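Side-chain contacts in extracellular solute-binding protein, family 1 (Bifidobacterium longum subsp. infantis ATCC 15697, PDB 3QUF), which probably captures a solute outside the cell and delivers it to a membrane transporter of the ABC type for uptake: residues A[104-107]-A[111-114]; A[193-198]-A[366-371]; A[281-286]-A[291-296]; A[303-308]-A[319-324]. One frame throughout, in Å; residues are numbered along the deposited sequence.

Interaction 1: A[104-107]-A[111-114]. With SO4 (sulfate ion), chain D.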
loop_
_atom_site.group_PDB
_atom_site.type_symbol
_atom_site.label_atom_id
_atom_site.label_comp_id
_atom_site.label_asym_id
_atom_site.label_seq_id
_atom_site.Cartn_x
_atom_site.Cartn_y
_atom_site.Cartn_z
ATOM N N LEU A 104 20.803 -4.956 9.497
ATOM C CA LEU A 104 21.468 -6.237 9.274
ATOM C C LEU A 104 20.993 -6.872 7.981
ATOM O O LEU A 104 19.820 -6.920 7.724
ATOM C CB LEU A 104 21.142 -7.189 10.415
ATOM C CG LEU A 104 21.798 -8.583 10.412
ATOM C CD1 LEU A 104 23.286 -8.454 10.617
ATOM C CD2 LEU A 104 21.153 -9.445 11.561
ATOM N N ASP A 105 21.932 -7.379 7.178
ATOM C CA ASP A 105 21.572 -8.245 6.033
ATOM C C ASP A 105 20.991 -9.561 6.519
ATOM O O ASP A 105 21.720 -10.381 7.149
ATOM C CB ASP A 105 22.865 -8.480 5.236
ATOM C CG ASP A 105 22.669 -9.400 4.037
ATOM O OD1 ASP A 105 21.550 -9.861 3.783
ATOM O OD2 ASP A 105 23.700 -9.648 3.340
ATOM N N ILE A 106 19.702 -9.766 6.260
ATOM C CA ILE A 106 18.969 -10.957 6.680
ATOM C C ILE A 106 18.645 -11.866 5.500
ATOM O O ILE A 106 17.845 -12.811 5.606
ATOM C CB ILE A 106 17.759 -10.584 7.553
ATOM C CG1 ILE A 106 16.810 -9.643 6.806
ATOM C CG2 ILE A 106 18.261 -9.986 8.908
ATOM C CD1 ILE A 106 15.475 -9.436 7.563
ATOM N N SER A 107 19.353 -11.647 4.390
ATOM C CA SER A 107 19.186 -12.496 3.201
ATOM C C SER A 107 19.302 -13.976 3.590
ATOM O O SER A 107 20.213 -14.363 4.308
ATOM C CB SER A 107 20.256 -12.186 2.158
ATOM O OG SER A 107 20.236 -10.834 1.770
ATOM N N PHE A 111 13.639 -17.616 8.806
ATOM C CA PHE A 111 12.449 -16.938 9.268
ATOM C C PHE A 111 11.707 -16.126 8.187
ATOM O O PHE A 111 10.576 -15.678 8.392
ATOM C CB PHE A 111 12.725 -16.088 10.533
ATOM C CG PHE A 111 13.718 -14.942 10.351
ATOM C CD1 PHE A 111 13.376 -13.777 9.681
ATOM C CD2 PHE A 111 14.963 -15.014 10.938
ATOM C CE1 PHE A 111 14.272 -12.754 9.542
ATOM C CE2 PHE A 111 15.847 -13.994 10.827
ATOM C CZ PHE A 111 15.519 -12.852 10.135
ATOM N N LEU A 112 12.326 -15.967 7.014
ATOM C CA LEU A 112 11.677 -15.350 5.875
ATOM C C LEU A 112 10.763 -16.294 5.110
ATOM O O LEU A 112 10.007 -15.858 4.265
ATOM C CB LEU A 112 12.690 -14.786 4.898
ATOM C CG LEU A 112 13.731 -13.821 5.448
ATOM C CD1 LEU A 112 14.752 -13.505 4.350
ATOM C CD2 LEU A 112 13.054 -12.563 6.008
ATOM N N ASP A 113 10.833 -17.600 5.386
ATOM C CA ASP A 113 10.113 -18.544 4.573
ATOM C C ASP A 113 8.601 -18.338 4.735
ATOM O O ASP A 113 8.097 -17.975 5.815
ATOM C CB ASP A 113 10.552 -19.977 4.887
ATOM C CG ASP A 113 11.977 -20.280 4.425
ATOM O OD1 ASP A 113 12.566 -19.554 3.593
ATOM O OD2 ASP A 113 12.500 -21.306 4.876
ATOM N N GLY A 114 7.873 -18.482 3.622
ATOM C CA GLY A 114 6.415 -18.369 3.623
ATOM C C GLY A 114 5.909 -17.048 3.076
ATOM O O GLY A 114 4.714 -16.880 2.823
HETATM S S SO4 D . 8.907 -19.977 0.801
HETATM O O1 SO4 D . 9.190 -18.624 1.261
HETATM O O2 SO4 D . 9.396 -20.124 -0.569
HETATM O O3 SO4 D . 9.577 -20.949 1.665
HETATM O O4 SO4 D . 7.462 -20.212 0.823
#

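Interaction 2: A[193-198]-A[366-371]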
loop_
_atom_site.group_PDB
_atom_site.type_symbol
_atom_site.label_atom_id
_atom_site.label_comp_id
_atom_site.label_asym_id
_atom_site.label_seq_id
_atom_site.Cartn_x
_atom_site.Cartn_y
_atom_site.Cartn_z
ATOM N N LEU A 193 -4.590 1.617 -12.334
ATOM C CA LEU A 193 -4.417 1.601 -13.769
ATOM C C LEU A 193 -2.951 1.472 -14.147
ATOM O O LEU A 193 -2.599 0.714 -15.038
ATOM C CB LEU A 193 -5.063 2.858 -14.355
ATOM C CG LEU A 193 -5.237 2.884 -15.870
ATOM C CD1 LEU A 193 -6.168 1.752 -16.322
ATOM C CD2 LEU A 193 -5.768 4.269 -16.314
ATOM N N LEU A 194 -2.095 2.190 -13.428
ATOM C CA LEU A 194 -0.655 2.086 -13.552
ATOM C C LEU A 194 -0.179 0.661 -13.273
ATOM O O LEU A 194 0.659 0.115 -14.048
ATOM C CB LEU A 194 0.024 3.082 -12.603
ATOM C CG LEU A 194 1.536 3.068 -12.627
ATOM C CD1 LEU A 194 2.102 3.568 -13.966
ATOM C CD2 LEU A 194 2.126 3.883 -11.402
ATOM N N ALA A 195 -0.729 0.052 -12.219
ATOM C CA ALA A 195 -0.329 -1.280 -11.795
ATOM C C ALA A 195 -0.631 -2.252 -12.942
ATOM O O ALA A 195 0.185 -3.097 -13.281
ATOM C CB ALA A 195 -1.051 -1.694 -10.524
ATOM N N SER A 196 -1.786 -2.076 -13.561
ATOM C CA SER A 196 -2.173 -2.919 -14.702
ATOM C C SER A 196 -1.285 -2.692 -15.893
ATOM O O SER A 196 -0.877 -3.649 -16.564
ATOM C CB SER A 196 -3.614 -2.646 -15.051
ATOM O OG SER A 196 -4.053 -3.338 -16.226
ATOM N N TYR A 197 -1.012 -1.433 -16.217
ATOM C CA TYR A 197 -0.080 -1.098 -17.294
ATOM C C TYR A 197 1.201 -1.880 -17.209
ATOM O O TYR A 197 1.671 -2.401 -18.214
ATOM C CB TYR A 197 0.214 0.424 -17.321
ATOM C CG TYR A 197 1.363 0.852 -18.189
ATOM C CD1 TYR A 197 1.177 1.110 -19.542
ATOM C CD2 TYR A 197 2.624 1.036 -17.653
ATOM C CE1 TYR A 197 2.213 1.510 -20.330
ATOM C CE2 TYR A 197 3.686 1.465 -18.459
ATOM C CZ TYR A 197 3.451 1.691 -19.799
ATOM O OH TYR A 197 4.502 2.098 -20.598
ATOM N N TYR A 198 1.752 -1.982 -16.007
ATOM C CA TYR A 198 2.960 -2.724 -15.775
ATOM C C TYR A 198 2.733 -4.226 -15.687
ATOM O O TYR A 198 3.510 -5.024 -16.264
ATOM C CB TYR A 198 3.599 -2.235 -14.475
ATOM C CG TYR A 198 4.247 -0.875 -14.489
ATOM C CD1 TYR A 198 5.180 -0.525 -15.474
ATOM C CD2 TYR A 198 4.002 0.028 -13.465
ATOM C CE1 TYR A 198 5.848 0.681 -15.436
ATOM C CE2 TYR A 198 4.685 1.248 -13.429
ATOM C CZ TYR A 198 5.625 1.553 -14.391
ATOM O OH TYR A 198 6.319 2.760 -14.344
ATOM N N LYS A 366 -1.182 -9.346 -7.012
ATOM C CA LYS A 366 -1.615 -8.301 -7.927
ATOM C C LYS A 366 -2.082 -7.049 -7.147
ATOM O O LYS A 366 -3.168 -6.549 -7.384
ATOM C CB LYS A 366 -2.736 -8.808 -8.816
ATOM C CG LYS A 366 -2.329 -9.968 -9.709
ATOM C CD LYS A 366 -3.361 -10.311 -10.785
ATOM C CE LYS A 366 -3.151 -9.429 -12.091
ATOM N NZ LYS A 366 -4.326 -9.361 -13.147
ATOM N N PHE A 367 -1.260 -6.598 -6.220
ATOM C CA PHE A 367 -1.488 -5.375 -5.485
ATOM C C PHE A 367 -0.251 -4.489 -5.603
ATOM O O PHE A 367 0.891 -4.984 -5.662
ATOM C CB PHE A 367 -1.833 -5.645 -4.014
ATOM C CG PHE A 367 -0.740 -6.363 -3.228
ATOM C CD1 PHE A 367 -0.696 -7.745 -3.187
ATOM C CD2 PHE A 367 0.166 -5.640 -2.467
ATOM C CE1 PHE A 367 0.279 -8.398 -2.468
ATOM C CE2 PHE A 367 1.156 -6.285 -1.734
ATOM C CZ PHE A 367 1.190 -7.669 -1.725
ATOM N N TYR A 368 -0.463 -3.181 -5.604
ATOM C CA TYR A 368 0.628 -2.245 -5.781
ATOM C C TYR A 368 0.255 -0.882 -5.215
ATOM O O TYR A 368 -0.909 -0.536 -5.167
ATOM C CB TYR A 368 0.996 -2.112 -7.273
ATOM C CG TYR A 368 2.176 -1.220 -7.531
ATOM C CD1 TYR A 368 3.424 -1.550 -7.030
ATOM C CD2 TYR A 368 2.042 0.008 -8.216
ATOM C CE1 TYR A 368 4.532 -0.754 -7.235
ATOM C CE2 TYR A 368 3.127 0.772 -8.483
ATOM C CZ TYR A 368 4.390 0.406 -7.953
ATOM O OH TYR A 368 5.500 1.173 -8.141
ATOM N N TRP A 369 1.276 -0.139 -4.821
ATOM C CA TRP A 369 1.183 1.262 -4.472
ATOM C C TRP A 369 2.517 1.907 -4.870
ATOM O O TRP A 369 3.553 1.248 -4.836
ATOM C CB TRP A 369 0.913 1.421 -2.960
ATOM C CG TRP A 369 0.471 2.817 -2.617
ATOM C CD1 TRP A 369 1.172 3.759 -1.905
ATOM C CD2 TRP A 369 -0.778 3.422 -2.964
ATOM N NE1 TRP A 369 0.435 4.920 -1.803
ATOM C CE2 TRP A 369 -0.760 4.737 -2.461
ATOM C CE3 TRP A 369 -1.899 2.990 -3.691
ATOM C CZ2 TRP A 369 -1.826 5.609 -2.635
ATOM C CZ3 TRP A 369 -2.938 3.848 -3.858
ATOM C CH2 TRP A 369 -2.896 5.155 -3.336
ATOM N N VAL A 370 2.494 3.174 -5.275
ATOM C CA VAL A 370 3.742 3.870 -5.624
ATOM C C VAL A 370 4.465 4.288 -4.328
ATOM O O VAL A 370 4.069 5.263 -3.666
ATOM C CB VAL A 370 3.523 5.073 -6.525
ATOM C CG1 VAL A 370 4.880 5.724 -6.886
ATOM C CG2 VAL A 370 2.836 4.646 -7.894
ATOM N N ASN A 371 5.507 3.556 -3.984
ATOM C CA ASN A 371 6.274 3.779 -2.748
ATOM C C ASN A 371 7.622 4.369 -3.155
ATOM O O ASN A 371 8.625 3.659 -3.369
ATOM C CB ASN A 371 6.394 2.472 -1.935
ATOM C CG ASN A 371 5.097 2.069 -1.273
ATOM O OD1 ASN A 371 4.586 0.938 -1.453
ATOM N ND2 ASN A 371 4.560 2.964 -0.520
#

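Interaction 3: A[281-286]-A[291-296]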
loop_
_atom_site.group_PDB
_atom_site.type_symbol
_atom_site.label_atom_id
_atom_site.label_comp_id
_atom_site.label_asym_id
_atom_site.label_seq_id
_atom_site.Cartn_x
_atom_site.Cartn_y
_atom_site.Cartn_z
ATOM N N VAL A 281 -17.494 -5.290 -4.390
ATOM C CA VAL A 281 -16.110 -4.863 -4.371
ATOM C C VAL A 281 -15.366 -5.483 -5.538
ATOM O O VAL A 281 -15.300 -6.717 -5.619
ATOM C CB VAL A 281 -15.374 -5.255 -3.065
ATOM C CG1 VAL A 281 -13.957 -4.715 -3.069
ATOM C CG2 VAL A 281 -16.160 -4.712 -1.843
ATOM N N ALA A 282 -14.744 -4.640 -6.368
ATOM C CA ALA A 282 -14.092 -5.103 -7.583
ATOM C C ALA A 282 -12.669 -4.589 -7.618
ATOM O O ALA A 282 -12.389 -3.540 -7.048
ATOM C CB ALA A 282 -14.847 -4.562 -8.796
ATOM N N PRO A 283 -11.751 -5.330 -8.272
ATOM C CA PRO A 283 -10.459 -4.730 -8.532
ATOM C C PRO A 283 -10.599 -3.546 -9.494
ATOM O O PRO A 283 -11.674 -3.332 -10.097
ATOM C CB PRO A 283 -9.682 -5.875 -9.215
ATOM C CG PRO A 283 -10.736 -6.632 -9.937
ATOM C CD PRO A 283 -11.967 -6.561 -9.057
ATOM N N PHE A 284 -9.537 -2.775 -9.651
ATOM C CA PHE A 284 -9.587 -1.685 -10.606
ATOM C C PHE A 284 -9.638 -2.232 -12.027
ATOM O O PHE A 284 -9.059 -3.290 -12.311
ATOM C CB PHE A 284 -8.401 -0.760 -10.446
ATOM C CG PHE A 284 -8.375 -0.076 -9.122
ATOM C CD1 PHE A 284 -9.160 1.032 -8.870
ATOM C CD2 PHE A 284 -7.604 -0.592 -8.099
ATOM C CE1 PHE A 284 -9.175 1.620 -7.608
ATOM C CE2 PHE A 284 -7.617 -0.017 -6.843
ATOM C CZ PHE A 284 -8.394 1.101 -6.603
ATOM N N PRO A 285 -10.331 -1.535 -12.920
ATOM C CA PRO A 285 -10.339 -1.968 -14.310
ATOM C C PRO A 285 -8.943 -2.034 -14.909
ATOM O O PRO A 285 -8.056 -1.266 -14.550
ATOM C CB PRO A 285 -11.151 -0.892 -15.021
ATOM C CG PRO A 285 -11.929 -0.200 -13.936
ATOM C CD PRO A 285 -11.027 -0.257 -12.754
ATOM N N ALA A 286 -8.755 -2.982 -15.806
ATOM C CA ALA A 286 -7.476 -3.148 -16.452
ATOM C C ALA A 286 -7.168 -2.031 -17.451
ATOM O O ALA A 286 -8.055 -1.463 -18.092
ATOM C CB ALA A 286 -7.427 -4.503 -17.183
ATOM N N ASP A 291 -8.094 -9.760 -18.356
ATOM C CA ASP A 291 -7.644 -10.261 -17.068
ATOM C C ASP A 291 -6.562 -9.419 -16.402
ATOM O O ASP A 291 -5.832 -9.908 -15.546
ATOM C CB ASP A 291 -7.141 -11.693 -17.234
ATOM C CG ASP A 291 -5.846 -11.782 -18.070
ATOM O OD1 ASP A 291 -5.318 -10.757 -18.582
ATOM O OD2 ASP A 291 -5.353 -12.925 -18.210
ATOM N N GLY A 292 -6.486 -8.147 -16.760
ATOM C CA GLY A 292 -5.343 -7.302 -16.386
ATOM C C GLY A 292 -5.580 -6.462 -15.136
ATOM O O GLY A 292 -4.894 -5.460 -14.932
ATOM N N GLN A 293 -6.550 -6.868 -14.318
ATOM C CA GLN A 293 -6.922 -6.073 -13.132
ATOM C C GLN A 293 -5.956 -6.223 -11.957
ATOM O O GLN A 293 -5.411 -7.317 -11.704
ATOM C CB GLN A 293 -8.339 -6.376 -12.657
ATOM C CG GLN A 293 -9.428 -6.258 -13.710
ATOM C CD GLN A 293 -9.480 -7.451 -14.638
ATOM O OE1 GLN A 293 -8.952 -8.542 -14.329
ATOM N NE2 GLN A 293 -10.121 -7.252 -15.809
ATOM N N TRP A 294 -5.746 -5.100 -11.261
ATOM C CA TRP A 294 -4.938 -5.019 -10.040
ATOM C C TRP A 294 -5.753 -4.351 -8.925
ATOM O O TRP A 294 -6.754 -3.694 -9.171
ATOM C CB TRP A 294 -3.642 -4.229 -10.297
ATOM C CG TRP A 294 -2.615 -5.046 -11.023
ATOM C CD1 TRP A 294 -2.754 -5.582 -12.258
ATOM C CD2 TRP A 294 -1.368 -5.495 -10.529
ATOM N NE1 TRP A 294 -1.682 -6.361 -12.571
ATOM C CE2 TRP A 294 -0.791 -6.310 -11.538
ATOM C CE3 TRP A 294 -0.674 -5.323 -9.330
ATOM C CZ2 TRP A 294 0.455 -6.911 -11.387
ATOM C CZ3 TRP A 294 0.562 -5.892 -9.200
ATOM C CH2 TRP A 294 1.102 -6.725 -10.225
ATOM N N ILE A 295 -5.282 -4.515 -7.690
ATOM C CA ILE A 295 -5.803 -3.770 -6.554
ATOM C C ILE A 295 -4.698 -2.871 -6.012
ATOM O O ILE A 295 -3.524 -2.980 -6.374
ATOM C CB ILE A 295 -6.409 -4.683 -5.464
ATOM C CG1 ILE A 295 -5.335 -5.545 -4.803
ATOM C CG2 ILE A 295 -7.538 -5.523 -6.056
ATOM C CD1 ILE A 295 -5.824 -6.438 -3.698
ATOM N N ASN A 296 -5.090 -1.933 -5.175
ATOM C CA ASN A 296 -4.122 -1.173 -4.434
ATOM C C ASN A 296 -3.643 -2.018 -3.240
ATOM O O ASN A 296 -4.396 -2.772 -2.615
ATOM C CB ASN A 296 -4.730 0.099 -3.799
ATOM C CG ASN A 296 -5.185 1.197 -4.790
ATOM O OD1 ASN A 296 -5.986 2.066 -4.390
ATOM N ND2 ASN A 296 -4.711 1.195 -6.035
HETATM O O HOH W 1 -6.102 -2.452 -12.549
#

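Interaction 4: A[303-308]-A[319-324]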
loop_
_atom_site.group_PDB
_atom_site.type_symbol
_atom_site.label_atom_id
_atom_site.label_comp_id
_atom_site.label_asym_id
_atom_site.label_seq_id
_atom_site.Cartn_x
_atom_site.Cartn_y
_atom_site.Cartn_z
ATOM N N PHE A 303 10.166 -5.098 9.269
ATOM C CA PHE A 303 10.941 -5.256 10.491
ATOM C C PHE A 303 12.384 -5.533 10.168
ATOM O O PHE A 303 12.670 -6.326 9.283
ATOM C CB PHE A 303 10.372 -6.407 11.317
ATOM C CG PHE A 303 8.994 -6.134 11.837
ATOM C CD1 PHE A 303 7.893 -6.206 10.998
ATOM C CD2 PHE A 303 8.801 -5.721 13.149
ATOM C CE1 PHE A 303 6.612 -5.878 11.479
ATOM C CE2 PHE A 303 7.531 -5.411 13.607
ATOM C CZ PHE A 303 6.452 -5.484 12.767
ATOM N N ALA A 304 13.284 -4.900 10.899
ATOM C CA ALA A 304 14.716 -4.982 10.667
ATOM C C ALA A 304 15.457 -5.151 11.984
ATOM O O ALA A 304 14.932 -4.835 13.080
ATOM C CB ALA A 304 15.180 -3.704 9.949
ATOM N N ILE A 305 16.662 -5.691 11.883
ATOM C CA ILE A 305 17.554 -5.887 13.017
ATOM C C ILE A 305 18.786 -4.953 12.836
ATOM O O ILE A 305 19.261 -4.738 11.728
ATOM C CB ILE A 305 17.997 -7.390 13.096
ATOM C CG1 ILE A 305 16.789 -8.300 13.272
ATOM C CG2 ILE A 305 19.029 -7.592 14.203
ATOM C CD1 ILE A 305 17.076 -9.802 13.227
ATOM N N ALA A 306 19.304 -4.433 13.943
ATOM C CA ALA A 306 20.485 -3.554 13.946
ATOM C C ALA A 306 21.718 -4.353 13.529
ATOM O O ALA A 306 22.005 -5.420 14.102
ATOM C CB ALA A 306 20.727 -2.982 15.325
ATOM N N SER A 307 22.485 -3.809 12.602
ATOM C CA SER A 307 23.800 -4.380 12.326
ATOM C C SER A 307 24.785 -4.137 13.476
ATOM O O SER A 307 25.720 -4.929 13.663
ATOM C CB SER A 307 24.337 -3.864 11.011
ATOM O OG SER A 307 24.457 -2.467 11.101
ATOM N N ARG A 308 24.592 -3.059 14.230
ATOM C CA ARG A 308 25.410 -2.735 15.387
ATOM C C ARG A 308 24.732 -3.239 16.652
ATOM O O ARG A 308 23.979 -2.506 17.338
ATOM C CB ARG A 308 25.673 -1.229 15.462
ATOM C CG ARG A 308 26.523 -0.798 16.643
ATOM C CD ARG A 308 27.454 0.284 16.304
ATOM N NE ARG A 308 26.747 1.455 15.818
ATOM C CZ ARG A 308 26.262 2.398 16.611
ATOM N NH1 ARG A 308 25.626 3.424 16.063
ATOM N NH2 ARG A 308 26.403 2.338 17.924
ATOM N N LYS A 319 15.004 -14.446 16.700
ATOM C CA LYS A 319 13.876 -15.192 17.304
ATOM C C LYS A 319 12.588 -14.367 17.341
ATOM O O LYS A 319 11.495 -14.901 17.166
ATOM C CB LYS A 319 14.234 -15.693 18.704
ATOM C CG LYS A 319 15.206 -16.850 18.685
ATOM C CD LYS A 319 15.406 -17.403 20.104
ATOM C CE LYS A 319 16.372 -18.590 20.150
ATOM N NZ LYS A 319 16.203 -19.372 21.432
ATOM N N PHE A 320 12.697 -13.059 17.552
ATOM C CA PHE A 320 11.542 -12.189 17.507
ATOM C C PHE A 320 10.941 -12.087 16.099
ATOM O O PHE A 320 9.736 -12.272 15.919
ATOM C CB PHE A 320 11.864 -10.803 18.031
ATOM C CG PHE A 320 10.673 -9.898 18.071
ATOM C CD1 PHE A 320 9.648 -10.104 18.979
ATOM C CD2 PHE A 320 10.561 -8.851 17.173
ATOM C CE1 PHE A 320 8.556 -9.279 18.981
ATOM C CE2 PHE A 320 9.486 -7.995 17.205
ATOM C CZ PHE A 320 8.478 -8.198 18.083
ATOM N N LEU A 321 11.802 -11.932 15.087
ATOM C CA LEU A 321 11.322 -11.924 13.688
ATOM C C LEU A 321 10.689 -13.249 13.318
ATOM O O LEU A 321 9.650 -13.274 12.651
ATOM C CB LEU A 321 12.433 -11.495 12.729
ATOM C CG LEU A 321 12.520 -9.958 12.533
ATOM C CD1 LEU A 321 12.896 -9.200 13.714
ATOM C CD2 LEU A 321 13.518 -9.619 11.386
ATOM N N ALA A 322 11.259 -14.341 13.791
ATOM C CA ALA A 322 10.694 -15.659 13.554
ATOM C C ALA A 322 9.332 -15.812 14.178
ATOM O O ALA A 322 8.460 -16.456 13.599
ATOM C CB ALA A 322 11.646 -16.753 14.061
ATOM N N TYR A 323 9.162 -15.264 15.392
ATOM C CA TYR A 323 7.869 -15.282 16.061
ATOM C C TYR A 323 6.836 -14.459 15.332
ATOM O O TYR A 323 5.655 -14.848 15.213
ATOM C CB TYR A 323 8.023 -14.785 17.512
ATOM C CG TYR A 323 6.708 -14.802 18.262
ATOM C CD1 TYR A 323 6.207 -15.977 18.781
ATOM C CD2 TYR A 323 5.965 -13.664 18.403
ATOM C CE1 TYR A 323 5.003 -15.992 19.461
ATOM C CE2 TYR A 323 4.733 -13.669 19.075
ATOM C CZ TYR A 323 4.276 -14.843 19.583
ATOM O OH TYR A 323 3.080 -14.906 20.263
ATOM N N LEU A 324 7.237 -13.290 14.863
ATOM C CA LEU A 324 6.359 -12.425 14.053
ATOM C C LEU A 324 5.840 -13.201 12.850
ATOM O O LEU A 324 4.631 -13.198 12.572
ATOM C CB LEU A 324 7.079 -11.161 13.571
ATOM C CG LEU A 324 7.135 -9.937 14.489
ATOM C CD1 LEU A 324 8.238 -8.954 14.034
ATOM C CD2 LEU A 324 5.810 -9.247 14.522
#

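Interaction 1: A[104-107]-A[111-114]
Ile106 meets the rim of the Phe111 ring with its CD1 methyl, which lies near the ring plane and 4.0 Å from Phe111 CE1. Its CB and CG2 face the next ring corner, CZ, and the two side chains cross at about a right angle. Ile106 CD1 is also 4.2 Å from Leu112 CD2, while the other branch, Leu112 CD1, comes within 3.4 Å of Ile106 O. With CG lodged between the backbone N and the carbonyl carbon (chi1 63°), Phe111 carries its ring round to the isoleucine.

In the second shell, Asp105 OD1 takes two bonds, from Ser107 N at 2.9 Å and from Ser107 OG at 2.6 Å on its syn lone pair. The first makes an Asx turn, which probably helps hold the bend at Ile106; Ser107 OG also bonds Thr129 N. The contact folds the loop between helix 94-100 and strand 124-125 on itself and lays it, through Phe111, on helix 311-324. Farther along, Gly114 N donates to sulfate O1 at 2.7 Å; this ion probably came from the crystallisation liquor.

The side chains meet only by apolar contact, with one methyl against the Ile106 carbonyl, and the paired donors would probably stabilise the ionised Asp105 carboxylate.

Interaction 2: A[193-198]-A[366-371]
Leu194 pushes its CD2 methyl into the angle between Tyr368 and Val370. It touches Val370 CG2, with Leu194 CD2 3.7 Å away, and the two side chains cross at about a right angle. Against the tyrosine the same methyl sits at the ring edge, near its plane, with Leu194 CD2 4.4 Å from Tyr368 CE2.

One residue on, the helix offers a smaller bump: Ala195 CB rests 3.9 Å from Tyr368 CB. This short side chain matches the close approach of the backbones, whose CA atoms at Ala195 and Tyr368 are 6.2 Å apart. Helix 188-199 thus lies against the mixed sheet, where strand 367-368 runs parallel to strand 295-305, and alternation along the extended chain 367-369 sends Tyr368 to the helix while Phe367 and Trp369 point away.

The tyrosine holds CG anti to its backbone N (chi1 -177°), a setting that extends the ring past Ala195 and alongside the leucine tip. Its far end is pinned by Asp208, whose OD2 bonds Tyr368 OH while OD1 bonds Tyr198 OH, a single carboxylate bridging helix and strand. Behind Leu194 the packing continues onto Val225 of helix 223-234, and behind Val370 onto Trp212.

Interaction 3: A[281-286]-A[291-296]
Phe284 N donates to Trp294 O at 3.0 Å, the one direct hydrogen bond between 281-286 and 291-296. It is somewhat bent at the hydrogen (145°), although the donor sits almost in line with the carbonyl. A water continues the polar link, accepting from Trp294 N at 3.0 Å and also bonding Pro285 O.

Van der Waals packing lies on either side of Phe284 in sequence. The Pro283 ring sets CG 3.6 Å from Gln293 CB and turns CB to the Ile295 CG2 methyl, at 3.8 Å, an apolar pair. At the other end a methyl lies on a peptide group: Ala286 CB is 3.4 Å from Gly292 C. A beta-carbon on Gly292 would fall only 3.1 Å from Ala286 CB, so the site is tight.

The third kind is ring against amide. Phe284 has CG anti to the carbonyl carbon (chi1 -64°), which swings the ring toward Asn296. Phe284 CE2 approaches Asn296 ND2 to 3.3 Å, obliquely, with the two planes 32° apart. That amide is held from outside, OD1 by Arg263 NE and ND2 by Gly188 O, and the Phe284 ring also meets that of Phe141. Cut back to an alanine, position 284 would probably leave a gap beside the Asn296 amide and Phe141 without the ring it meets.

The arrangement is an irregular chain reversal joining strands 279-282 and 295-305, both of which pair antiparallel with strand 135-144 in the sheet of this solute-binding fold.

Interaction 4: A[303-308]-A[319-324]
Leu324 N donates to Phe320 O at 2.9 Å, a helical backbone bond that sets the last turn of helix 311-324, from which Leu321 and Leu324 meet Phe303 and Ile305 on the strand.

Leu321 works between the two strand residues. Its CD2 methyl is 4.0 Å from Ile305 CG1 and equally far from Phe303 O, while Leu321 CG stays at 4.3 Å from Phe303 CB. Ile305 has CG1 anti to the carbonyl carbon (chi1 -60°), which brings that branch round to the leucine. The Phe303 ring also touches Ile43 of helix 40-53.

Two conformers of Leu324 were modelled. In the one described, CD1 stands over a face of the Phe303 ring, 3.6 Å from the centroid and 21° off the normal, displaced toward the rim. This CH-pi contact belongs to that conformer and may not hold in the other. With an alanine in place of Phe303, a gap would probably open between strand and helix, leaving Ile43 without this neighbour and, in the conformer described, the Leu324 methyl without the face it rests on.

Strand 303-305 and helix 319-324 run nearly antiparallel, 164° between directions, with axes 9.7 Å apart. A strand followed by a helix that folds back over the sheet is the alpha/beta layering expected in a lobe of a periplasmic-type binding protein.

From the N terminus, interaction 1 comes first and closes a short loop after helix 94-100, with three residues between its segments. Interaction 2 opens at helix 188-199 and closes only at strand 367-368, 168 residues on. Interactions 3 and 4 both fall within that span, one after the other. They use the two ends of strand 295-305, and their centres lie 34 Å apart on opposite sides of the chain's centre. Interaction 3 touches interaction 2 where Ser196 OG meets Gly292 O and Lys366 O meets Ile295 N. Interaction 4 touches interaction 1, whose Leu104 N meets Ile305 O. Strand 295-305 thus connects the two clusters.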